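Local coordinates for protein beta-galactosidase (PDB 6Y2K) that hydrolyses beta-galactosides as a cold-active yet thermally stable, hexameric beta-galactosidase of glycoside hydrolase family GH42, at residues A[32-37]-A[56-61]; A[49-54]-A[118-123]; A[79-84]-A[111-116]. All blocks are in the same frame, centred on the assembly; numbering follows the deposited sequence. Where two conformers were deposited one is given.

Interaction 1 of 3, residues A[32-37]-A[56-61]; sequences VRVGEF and ESLDIL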
loop_
_atom_site.group_PDB
_atom_site.type_symbol
_atom_site.label_atom_id
_atom_site.label_comp_id
_atom_site.label_asym_id
_atom_site.label_seq_id
_atom_site.Cartn_x
_atom_site.Cartn_y
_atom_site.Cartn_z
ATOM N N VAL A 32 53.911 4.984 -3.191
ATOM C CA VAL A 32 53.334 6.303 -3.441
ATOM C C VAL A 32 53.269 6.558 -4.943
ATOM O O VAL A 32 54.289 6.436 -5.631
ATOM C CB VAL A 32 54.168 7.418 -2.776
ATOM C CG1 VAL A 32 53.518 8.787 -2.989
ATOM C CG2 VAL A 32 54.349 7.134 -1.291
ATOM N N ARG A 33 52.085 6.920 -5.451
ATOM C CA ARG A 33 51.939 7.274 -6.864
ATOM C C ARG A 33 52.028 8.794 -7.043
ATOM O O ARG A 33 51.433 9.551 -6.279
ATOM C CB ARG A 33 50.629 6.743 -7.447
ATOM C CG ARG A 33 50.555 6.855 -8.962
ATOM C CD ARG A 33 49.158 6.607 -9.500
ATOM N NE ARG A 33 48.210 7.619 -9.037
ATOM C CZ ARG A 33 46.902 7.605 -9.289
ATOM N NH1 ARG A 33 46.355 6.637 -10.024
ATOM N NH2 ARG A 33 46.133 8.575 -8.800
ATOM N N VAL A 34 52.802 9.229 -8.039
ATOM C CA VAL A 34 52.872 10.646 -8.422
ATOM C C VAL A 34 52.948 10.829 -9.943
ATOM O O VAL A 34 53.338 9.910 -10.667
ATOM C CB VAL A 34 54.090 11.374 -7.784
ATOM C CG1 VAL A 34 54.083 11.227 -6.266
ATOM C CG2 VAL A 34 55.407 10.886 -8.369
ATOM N N GLY A 35 52.562 12.021 -10.407
ATOM C CA GLY A 35 52.942 12.517 -11.740
ATOM C C GLY A 35 51.943 12.495 -12.893
ATOM O O GLY A 35 52.158 13.193 -13.892
ATOM N N GLU A 36 50.855 11.733 -12.771
ATOM C CA GLU A 36 49.954 11.491 -13.922
ATOM C C GLU A 36 49.143 12.704 -14.421
ATOM O O GLU A 36 48.625 12.666 -15.538
ATOM C CB GLU A 36 49.038 10.267 -13.681
ATOM C CG GLU A 36 47.752 10.481 -12.867
ATOM C CD GLU A 36 47.955 10.714 -11.372
ATOM O OE1 GLU A 36 49.113 10.801 -10.882
ATOM O OE2 GLU A 36 46.925 10.819 -10.670
ATOM N N PHE A 37 49.012 13.758 -13.614
ATOM C CA PHE A 37 48.338 14.987 -14.060
ATOM C C PHE A 37 49.262 16.210 -14.143
ATOM O O PHE A 37 48.777 17.349 -14.147
ATOM C CB PHE A 37 47.144 15.307 -13.142
ATOM C CG PHE A 37 46.086 14.228 -13.096
ATOM C CD1 PHE A 37 45.494 13.757 -14.260
ATOM C CD2 PHE A 37 45.635 13.733 -11.879
ATOM C CE1 PHE A 37 44.506 12.778 -14.219
ATOM C CE2 PHE A 37 44.635 12.775 -11.830
ATOM C CZ PHE A 37 44.071 12.295 -12.998
ATOM N N GLU A 56 63.374 16.436 -7.013
ATOM C CA GLU A 56 63.422 16.610 -5.564
ATOM C C GLU A 56 62.414 15.751 -4.815
ATOM O O GLU A 56 62.741 15.190 -3.769
ATOM C CB GLU A 56 63.235 18.077 -5.185
ATOM C CG GLU A 56 64.412 18.938 -5.621
ATOM C CD GLU A 56 64.186 20.429 -5.453
ATOM O OE1 GLU A 56 63.111 20.861 -4.965
ATOM O OE2 GLU A 56 65.106 21.179 -5.831
ATOM N N SER A 57 61.193 15.666 -5.343
ATOM C CA SER A 57 60.137 14.860 -4.719
ATOM C C SER A 57 60.510 13.382 -4.660
ATOM O O SER A 57 60.349 12.751 -3.619
ATOM C CB SER A 57 58.791 15.042 -5.448
ATOM O OG SER A 57 57.797 14.191 -4.902
ATOM N N LEU A 58 61.010 12.834 -5.763
ATOM C CA LEU A 58 61.407 11.429 -5.794
ATOM C C LEU A 58 62.525 11.152 -4.776
ATOM O O LEU A 58 62.492 10.128 -4.101
ATOM C CB LEU A 58 61.853 11.000 -7.189
ATOM C CG LEU A 58 60.804 10.976 -8.308
ATOM C CD1 LEU A 58 61.467 10.652 -9.636
ATOM C CD2 LEU A 58 59.707 9.972 -8.014
ATOM N N ASP A 59 63.490 12.066 -4.651
ATOM C CA ASP A 59 64.567 11.896 -3.652
ATOM C C ASP A 59 64.035 11.898 -2.215
ATOM O O ASP A 59 64.445 11.064 -1.412
ATOM C CB ASP A 59 65.687 12.945 -3.822
ATOM C CG ASP A 59 66.595 12.664 -5.028
ATOM O OD1 ASP A 59 66.513 11.578 -5.654
ATOM O OD2 ASP A 59 67.411 13.551 -5.357
ATOM N N ILE A 60 63.108 12.803 -1.902
ATOM C CA ILE A 60 62.511 12.868 -0.564
ATOM C C ILE A 60 61.749 11.574 -0.234
ATOM O O ILE A 60 61.932 11.001 0.846
ATOM C CB ILE A 60 61.621 14.125 -0.389
ATOM C CG1 ILE A 60 62.514 15.374 -0.303
ATOM C CG2 ILE A 60 60.734 14.028 0.857
ATOM C CD1 ILE A 60 61.803 16.685 -0.546
ATOM N N LEU A 61 60.924 11.110 -1.176
ATOM C CA LEU A 61 60.176 9.861 -1.007
ATOM C C LEU A 61 61.124 8.661 -0.832
ATOM O O LEU A 61 60.902 7.824 0.043
ATOM C CB LEU A 61 59.222 9.631 -2.191
ATOM C CG LEU A 61 58.098 10.666 -2.340
ATOM C CD1 LEU A 61 57.427 10.554 -3.702
ATOM C CD2 LEU A 61 57.075 10.526 -1.218
#
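Val32 and Val34 of strand 29-34 face Leu58 and Leu61 of helix 52-63 in a beta-alpha-beta crossover of the TIM barrel, a worked example of how such a helix seals the outside of its strand. Strand 32-34 and helix 56-61 run antiparallel at 179°, their axes 11.1 Å apart at the closest approach.

The contact across the layer is apolar and buried. Val34 does double duty: with chi1 at -55° its two methyls flank the backbone N, so that CG1 meets Leu61 CD1 at 4.3 Å while CG2 meets Leu58 CD2 at 4.4 Å. Val34 touches two leucines three residues apart on the helix. Val32 adds its CG1 against Leu61 CD2 at 4.3 Å, which places Leu61 across both valines. Val68 of the adjoining strand 67-71 also touches Leu58 and Leu61.

The polar side of the strand follows the alternation of its residues. Arg33, between the valines, points away from the helix, where its NH1 is paired with Glu314 and Gln138. Arg33 NH2 lies 3.0 Å from Glu36 OE2, but only the charges meet: the carboxylate lies over the guanidinium, with Glu36 CD 3.6 Å above its plane and toward the rim, so no N-H aims at the oxygen.

Interaction 2 of 3, residues A[49-54]-A[118-123]; sequences LHWEWL and RRMVTM
Arg118 O is gripped twice, by Thr122 N and Thr122 OG1, on the helix whose Met120 and Met123 meet Trp51 and Leu49 across the contact. The hydroxyl donates to Arg118 O over 2.7 Å, tilted 26° from the carbonyl plane, while the backbone amide arrives from the opposite face of that plane. This is the familiar case of a helical threonine folding its hydroxyl back onto the carbonyl four residues earlier. In the other segment Trp53 NE1 gives a weak bond of 2.9 Å to His50 O, bent well away from linear, where the chain turns into helix 52-63.

Between the segments themselves there is no hydrogen bond; two methionines do the work. Met120 CG is anti to the backbone N (chi1 172°), and bends at the next two torsions carry the sulfur to the indole. There Met120 SD touches Trp51 CH2 at 4.2 Å, and the two side chains pass alongside one another, running opposite ways. The sulfur lies 5.4 Å from the centroid of the six-membered ring of Trp51 and 72° off its normal, an oblique Met-aromatic contact. Met123 CB reaches the same indole at Trp51 CZ2, also 4.2 Å away, while further out Met123 SD packs on Leu49 CD1 at 3.7 Å, these two side chains crossing at a slant.

Trp51 also leans on Met124 and Arg127 farther along helix 111-128, and Met120 on Trp39 of helix 39-42. The pattern is that of adjacent outer helices in a TIM barrel: helix 52-63 follows the second strand, helix 111-128 follows the third, and here two methionine side chains of the latter pack on an indole just before the former.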
loop_
_atom_site.group_PDB
_atom_site.type_symbol
_atom_site.label_atom_id
_atom_site.label_comp_id
_atom_site.label_asym_id
_atom_site.label_seq_id
_atom_site.Cartn_x
_atom_site.Cartn_y
_atom_site.Cartn_z
ATOM N N LEU A 49 60.964 23.185 -20.006
ATOM C CA LEU A 49 60.709 22.026 -19.169
ATOM C C LEU A 49 61.135 22.261 -17.740
ATOM O O LEU A 49 62.133 22.934 -17.491
ATOM C CB LEU A 49 61.422 20.805 -19.724
ATOM C CG LEU A 49 60.998 20.429 -21.144
ATOM C CD1 LEU A 49 62.000 19.470 -21.761
ATOM C CD2 LEU A 49 59.600 19.825 -21.148
ATOM N N HIS A 50 60.367 21.692 -16.815
ATOM C CA HIS A 50 60.589 21.844 -15.387
ATOM C C HIS A 50 60.546 20.462 -14.733
ATOM O O HIS A 50 59.459 19.920 -14.465
ATOM C CB HIS A 50 59.537 22.771 -14.777
ATOM C CG HIS A 50 59.512 24.143 -15.380
ATOM N ND1 HIS A 50 60.292 25.181 -14.918
ATOM C CD2 HIS A 50 58.793 24.648 -16.412
ATOM C CE1 HIS A 50 60.059 26.264 -15.640
ATOM N NE2 HIS A 50 59.152 25.965 -16.555
ATOM N N TRP A 51 61.732 19.889 -14.527
ATOM C CA TRP A 51 61.906 18.599 -13.850
ATOM C C TRP A 51 62.355 18.721 -12.391
ATOM O O TRP A 51 62.284 17.737 -11.653
ATOM C CB TRP A 51 62.947 17.746 -14.573
ATOM C CG TRP A 51 62.589 17.330 -15.958
ATOM C CD1 TRP A 51 63.281 17.615 -17.102
ATOM C CD2 TRP A 51 61.464 16.539 -16.351
ATOM N NE1 TRP A 51 62.651 17.038 -18.193
ATOM C CE2 TRP A 51 61.538 16.372 -17.755
ATOM C CE3 TRP A 51 60.402 15.949 -15.655
ATOM C CZ2 TRP A 51 60.582 15.641 -18.476
ATOM C CZ3 TRP A 51 59.462 15.213 -16.368
ATOM C CH2 TRP A 51 59.560 15.071 -17.768
ATOM N N GLU A 52 62.832 19.896 -11.977
ATOM C CA GLU A 52 63.393 20.072 -10.626
ATOM C C GLU A 52 62.438 19.612 -9.512
ATOM O O GLU A 52 62.866 18.932 -8.573
ATOM C CB GLU A 52 63.803 21.531 -10.413
ATOM C CG GLU A 52 64.460 21.847 -9.070
ATOM C CD GLU A 52 64.666 23.341 -8.895
ATOM O OE1 GLU A 52 63.862 23.969 -8.164
ATOM O OE2 GLU A 52 65.609 23.893 -9.512
ATOM N N TRP A 53 61.159 19.980 -9.621
ATOM C CA TRP A 53 60.142 19.599 -8.622
ATOM C C TRP A 53 60.073 18.080 -8.434
ATOM O O TRP A 53 60.017 17.584 -7.307
ATOM C CB TRP A 53 58.747 20.162 -8.992
ATOM C CG TRP A 53 58.134 19.527 -10.207
ATOM C CD1 TRP A 53 58.396 19.824 -11.511
ATOM C CD2 TRP A 53 57.185 18.452 -10.225
ATOM N NE1 TRP A 53 57.666 19.005 -12.343
ATOM C CE2 TRP A 53 56.913 18.153 -11.579
ATOM C CE3 TRP A 53 56.542 17.709 -9.228
ATOM C CZ2 TRP A 53 56.021 17.148 -11.960
ATOM C CZ3 TRP A 53 55.657 16.705 -9.608
ATOM C CH2 TRP A 53 55.401 16.438 -10.964
ATOM N N LEU A 54 60.103 17.350 -9.543
ATOM C CA LEU A 54 59.953 15.903 -9.528
ATOM C C LEU A 54 61.259 15.229 -9.112
ATOM O O LEU A 54 61.238 14.254 -8.360
ATOM C CB LEU A 54 59.490 15.414 -10.897
ATOM C CG LEU A 54 59.166 13.928 -11.077
ATOM C CD1 LEU A 54 58.193 13.431 -10.015
ATOM C CD2 LEU A 54 58.604 13.705 -12.474
ATOM N N ARG A 118 54.659 9.881 -27.519
ATOM C CA ARG A 118 55.970 9.262 -27.735
ATOM C C ARG A 118 57.088 10.177 -27.229
ATOM O O ARG A 118 57.995 9.713 -26.538
ATOM C CB ARG A 118 56.202 8.914 -29.209
ATOM C CG ARG A 118 57.357 7.933 -29.437
ATOM C CD ARG A 118 57.709 7.814 -30.916
ATOM N NE ARG A 118 56.534 7.522 -31.728
ATOM C CZ ARG A 118 55.952 6.331 -31.793
ATOM N NH1 ARG A 118 56.438 5.313 -31.097
ATOM N NH2 ARG A 118 54.884 6.163 -32.555
ATOM N N ARG A 119 57.002 11.470 -27.568
ATOM C CA ARG A 119 57.993 12.469 -27.134
ATOM C C ARG A 119 58.080 12.586 -25.619
ATOM O O ARG A 119 59.166 12.499 -25.048
ATOM C CB ARG A 119 57.693 13.865 -27.713
ATOM C CG ARG A 119 58.795 14.887 -27.421
ATOM C CD ARG A 119 58.442 16.332 -27.769
ATOM N NE ARG A 119 57.278 16.810 -27.030
ATOM C CZ ARG A 119 57.320 17.613 -25.968
ATOM N NH1 ARG A 119 58.474 18.076 -25.496
ATOM N NH2 ARG A 119 56.180 17.955 -25.395
ATOM N N MET A 120 56.936 12.809 -24.969
ATOM C CA MET A 120 56.917 13.052 -23.524
ATOM C C MET A 120 57.270 11.804 -22.712
ATOM O O MET A 120 58.009 11.895 -21.729
ATOM C CB MET A 120 55.562 13.631 -23.063
ATOM C CG MET A 120 55.400 13.731 -21.550
ATOM S SD MET A 120 56.646 14.742 -20.722
ATOM C CE MET A 120 56.061 16.391 -21.095
ATOM N N VAL A 121 56.741 10.653 -23.114
ATOM C CA VAL A 121 57.030 9.411 -22.397
ATOM C C VAL A 121 58.508 9.029 -22.546
ATOM O O VAL A 121 59.117 8.550 -21.587
ATOM C CB VAL A 121 56.099 8.254 -22.814
ATOM C CG1 VAL A 121 56.525 6.941 -22.154
ATOM C CG2 VAL A 121 54.662 8.583 -22.414
ATOM N N THR A 122 59.075 9.246 -23.730
ATOM C CA THR A 122 60.512 9.058 -23.935
ATOM C C THR A 122 61.329 9.995 -23.046
ATOM O O THR A 122 62.264 9.543 -22.379
ATOM C CB THR A 122 60.914 9.242 -25.407
ATOM O OG1 THR A 122 60.213 8.286 -26.209
ATOM C CG2 THR A 122 62.436 9.041 -25.592
ATOM N N MET A 123 60.975 11.282 -23.020
ATOM C CA MET A 123 61.645 12.238 -22.124
ATOM C C MET A 123 61.635 11.770 -20.669
ATOM O O MET A 123 62.677 11.755 -20.016
ATOM C CB MET A 123 61.002 13.627 -22.193
ATOM C CG MET A 123 61.418 14.487 -23.375
ATOM S SD MET A 123 60.971 16.222 -23.094
ATOM C CE MET A 123 59.195 16.129 -23.116
#

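Interaction 3 of 3, residues A[79-84]-A[111-116]; sequences KWLVDR and LEYREE
Leu81 turns one methyl mainly to Tyr113 and the other to Glu116, and the two encounters differ in orientation. The leucine and tyrosine side chains cross at about a right angle, Leu81 CD2 coming obliquely to the ring at Tyr113 CD1, 3.8 Å away. Leu81 and Glu116 instead approach from opposite directions, and Leu81 CD1 lies 4.0 Å from both Glu116 CB and Glu116 CD, against the bend of the glutamate chain. Setting CG anti to the backbone N, with chi1 at -170°, extends Leu81 into this position. Cutting it back to an alanine would probably open a gap between the helices and take from the Tyr113 ring and the Glu116 methylenes the methyls that cover them from this side.

Around this patch the polar ends are joined by water. One water accepts from Arg84 NH1 at 2.8 Å and donates to Glu116 OE2 at 2.6 Å, bridging opposite charges that stand 5.3 Å apart. A second donates to Arg84 O and, at 2.7 Å, to Glu112 OE1. His85 binds both carboxylates, Glu112 through ND1 and Glu116 through NE2, which probably favours a charged imidazole.

Tyr113 OH is held by Thr74 O. Trp39 of helix 39-42 touches both Leu81 and Tyr113, and Phe222 of helix 205-233 packs on Tyr113, so short helix 79-84 lies against the start of helix 111-128 within the excursion that follows strand 67-71.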
loop_
_atom_site.group_PDB
_atom_site.type_symbol
_atom_site.label_atom_id
_atom_site.label_comp_id
_atom_site.label_asym_id
_atom_site.label_seq_id
_atom_site.Cartn_x
_atom_site.Cartn_y
_atom_site.Cartn_z
ATOM N N LYS A 79 46.733 22.920 -22.705
ATOM C CA LYS A 79 45.935 23.630 -23.706
ATOM C C LYS A 79 46.756 24.064 -24.925
ATOM O O LYS A 79 46.262 24.007 -26.058
ATOM C CB LYS A 79 45.246 24.847 -23.091
ATOM C CG LYS A 79 44.273 25.587 -24.015
ATOM C CD LYS A 79 43.301 24.667 -24.748
ATOM C CE LYS A 79 41.972 25.363 -25.042
ATOM N NZ LYS A 79 42.151 26.594 -25.865
ATOM N N TRP A 80 48.010 24.479 -24.709
ATOM C CA TRP A 80 48.874 24.830 -25.843
ATOM C C TRP A 80 49.026 23.664 -26.827
ATOM O O TRP A 80 49.079 23.869 -28.037
ATOM C CB TRP A 80 50.244 25.361 -25.392
ATOM C CG TRP A 80 51.125 24.403 -24.648
ATOM C CD1 TRP A 80 51.364 24.405 -23.313
ATOM C CD2 TRP A 80 51.910 23.330 -25.192
ATOM N NE1 TRP A 80 52.240 23.404 -22.980
ATOM C CE2 TRP A 80 52.591 22.726 -24.114
ATOM C CE3 TRP A 80 52.118 22.828 -26.483
ATOM C CZ2 TRP A 80 53.449 21.633 -24.287
ATOM C CZ3 TRP A 80 52.968 21.746 -26.655
ATOM C CH2 TRP A 80 53.624 21.161 -25.562
ATOM N N LEU A 81 49.076 22.441 -26.306
ATOM C CA LEU A 81 49.220 21.245 -27.148
ATOM C C LEU A 81 47.912 20.947 -27.906
ATOM O O LEU A 81 47.932 20.669 -29.104
ATOM C CB LEU A 81 49.679 20.057 -26.284
ATOM C CG LEU A 81 50.115 18.757 -26.975
ATOM C CD1 LEU A 81 51.031 17.947 -26.063
ATOM C CD2 LEU A 81 48.920 17.907 -27.401
ATOM N N VAL A 82 46.784 21.042 -27.207
ATOM C CA VAL A 82 45.453 20.907 -27.828
ATOM C C VAL A 82 45.280 21.915 -28.975
ATOM O O VAL A 82 44.834 21.547 -30.064
ATOM C CB VAL A 82 44.311 21.062 -26.780
ATOM C CG1 VAL A 82 42.940 21.160 -27.447
ATOM C CG2 VAL A 82 44.339 19.907 -25.775
ATOM N N ASP A 83 45.655 23.170 -28.731
ATOM C CA ASP A 83 45.529 24.219 -29.743
ATOM C C ASP A 83 46.392 23.934 -30.986
ATOM O O ASP A 83 46.002 24.274 -32.100
ATOM C CB ASP A 83 45.883 25.598 -29.157
ATOM C CG ASP A 83 44.845 26.114 -28.168
ATOM O OD1 ASP A 83 43.711 25.597 -28.140
ATOM O OD2 ASP A 83 45.165 27.050 -27.407
ATOM N N ARG A 84 47.550 23.306 -30.784
ATOM C CA ARG A 84 48.410 22.879 -31.899
ATOM C C ARG A 84 47.878 21.694 -32.703
ATOM O O ARG A 84 48.253 21.535 -33.861
ATOM C CB ARG A 84 49.806 22.514 -31.395
ATOM C CG ARG A 84 50.657 23.712 -31.045
ATOM C CD ARG A 84 52.027 23.262 -30.563
ATOM N NE ARG A 84 52.950 24.390 -30.531
ATOM C CZ ARG A 84 54.276 24.287 -30.496
ATOM N NH1 ARG A 84 54.887 23.095 -30.469
ATOM N NH2 ARG A 84 55.002 25.397 -30.477
ATOM N N LEU A 111 46.778 10.170 -34.384
ATOM C CA LEU A 111 48.186 9.857 -34.624
ATOM C C LEU A 111 49.100 11.019 -34.205
ATOM O O LEU A 111 50.219 10.792 -33.710
ATOM C CB LEU A 111 48.403 9.479 -36.086
ATOM C CG LEU A 111 47.568 8.294 -36.589
ATOM C CD1 LEU A 111 47.921 7.992 -38.040
ATOM C CD2 LEU A 111 47.765 7.050 -35.723
ATOM N N GLU A 112 48.612 12.252 -34.369
ATOM C CA GLU A 112 49.348 13.430 -33.919
ATOM C C GLU A 112 49.566 13.402 -32.402
ATOM O O GLU A 112 50.679 13.644 -31.939
ATOM C CB GLU A 112 48.648 14.734 -34.338
ATOM C CG GLU A 112 48.647 15.000 -35.844
ATOM C CD GLU A 112 48.125 16.387 -36.227
ATOM O OE1 GLU A 112 48.037 17.290 -35.360
ATOM O OE2 GLU A 112 47.813 16.598 -37.419
ATOM N N TYR A 113 48.523 13.098 -31.623
ATOM C CA TYR A 113 48.700 13.047 -30.166
ATOM C C TYR A 113 49.582 11.860 -29.755
ATOM O O TYR A 113 50.354 11.968 -28.811
ATOM C CB TYR A 113 47.368 13.037 -29.397
ATOM C CG TYR A 113 47.566 13.124 -27.890
ATOM C CD1 TYR A 113 48.376 14.118 -27.338
ATOM C CD2 TYR A 113 46.975 12.202 -27.024
ATOM C CE1 TYR A 113 48.587 14.204 -25.968
ATOM C CE2 TYR A 113 47.170 12.283 -25.646
ATOM C CZ TYR A 113 47.981 13.288 -25.128
ATOM O OH TYR A 113 48.199 13.396 -23.793
ATOM N N ARG A 114 49.486 10.741 -30.467
ATOM C CA ARG A 114 50.382 9.612 -30.182
ATOM C C ARG A 114 51.859 9.993 -30.323
ATOM O O ARG A 114 52.680 9.543 -29.526
ATOM C CB ARG A 114 50.093 8.415 -31.073
ATOM C CG ARG A 114 48.907 7.597 -30.610
ATOM C CD ARG A 114 48.758 6.391 -31.509
ATOM N NE ARG A 114 47.417 5.860 -31.474
ATOM C CZ ARG A 114 46.998 4.839 -32.210
ATOM N NH1 ARG A 114 47.819 4.192 -33.044
ATOM N NH2 ARG A 114 45.739 4.453 -32.105
ATOM N N GLU A 115 52.193 10.792 -31.337
ATOM C CA GLU A 115 53.576 11.255 -31.492
ATOM C C GLU A 115 53.975 12.184 -30.341
ATOM O O GLU A 115 55.088 12.073 -29.826
ATOM C CB GLU A 115 53.814 11.899 -32.861
ATOM C CG GLU A 115 53.796 10.893 -34.001
ATOM C CD GLU A 115 54.712 9.696 -33.761
ATOM O OE1 GLU A 115 55.931 9.910 -33.612
ATOM O OE2 GLU A 115 54.227 8.544 -33.732
ATOM N N GLU A 116 53.069 13.070 -29.906
ATOM C CA GLU A 116 53.343 13.900 -28.720
ATOM C C GLU A 116 53.542 13.038 -27.465
ATOM O O GLU A 116 54.412 13.333 -26.649
ATOM C CB GLU A 116 52.244 14.944 -28.464
ATOM C CG GLU A 116 52.105 16.011 -29.549
ATOM C CD GLU A 116 53.100 17.164 -29.429
ATOM O OE1 GLU A 116 54.140 17.025 -28.747
ATOM O OE2 GLU A 116 52.837 18.234 -30.031
HETATM O O HOH W 1 54.176 20.432 -30.145
HETATM O O HOH W 2 49.550 19.445 -35.896
#

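In the fold
From the N terminus, the chain leaves strand 29-34 and returns along helix 52-63, where interaction 1 closes a short loop of 18 residues. Before that loop is complete, 49-54 opens interaction 2, which closes only at 118-123; the two therefore cross, sharing helix 52-63, and meet where Val34 CG2 lies 4.1 Å from Leu54 CD1. Interaction 3 begins and ends between the segments of interaction 2, and shares helix 111-128 with it. Interactions 1 and 2 have centres about 13 Å apart. The centres of interactions 2 and 3 lie about 16 Å apart. Together they join the second barrel strand, its helix, the next outer helix and the excursion bearing helix 79-84.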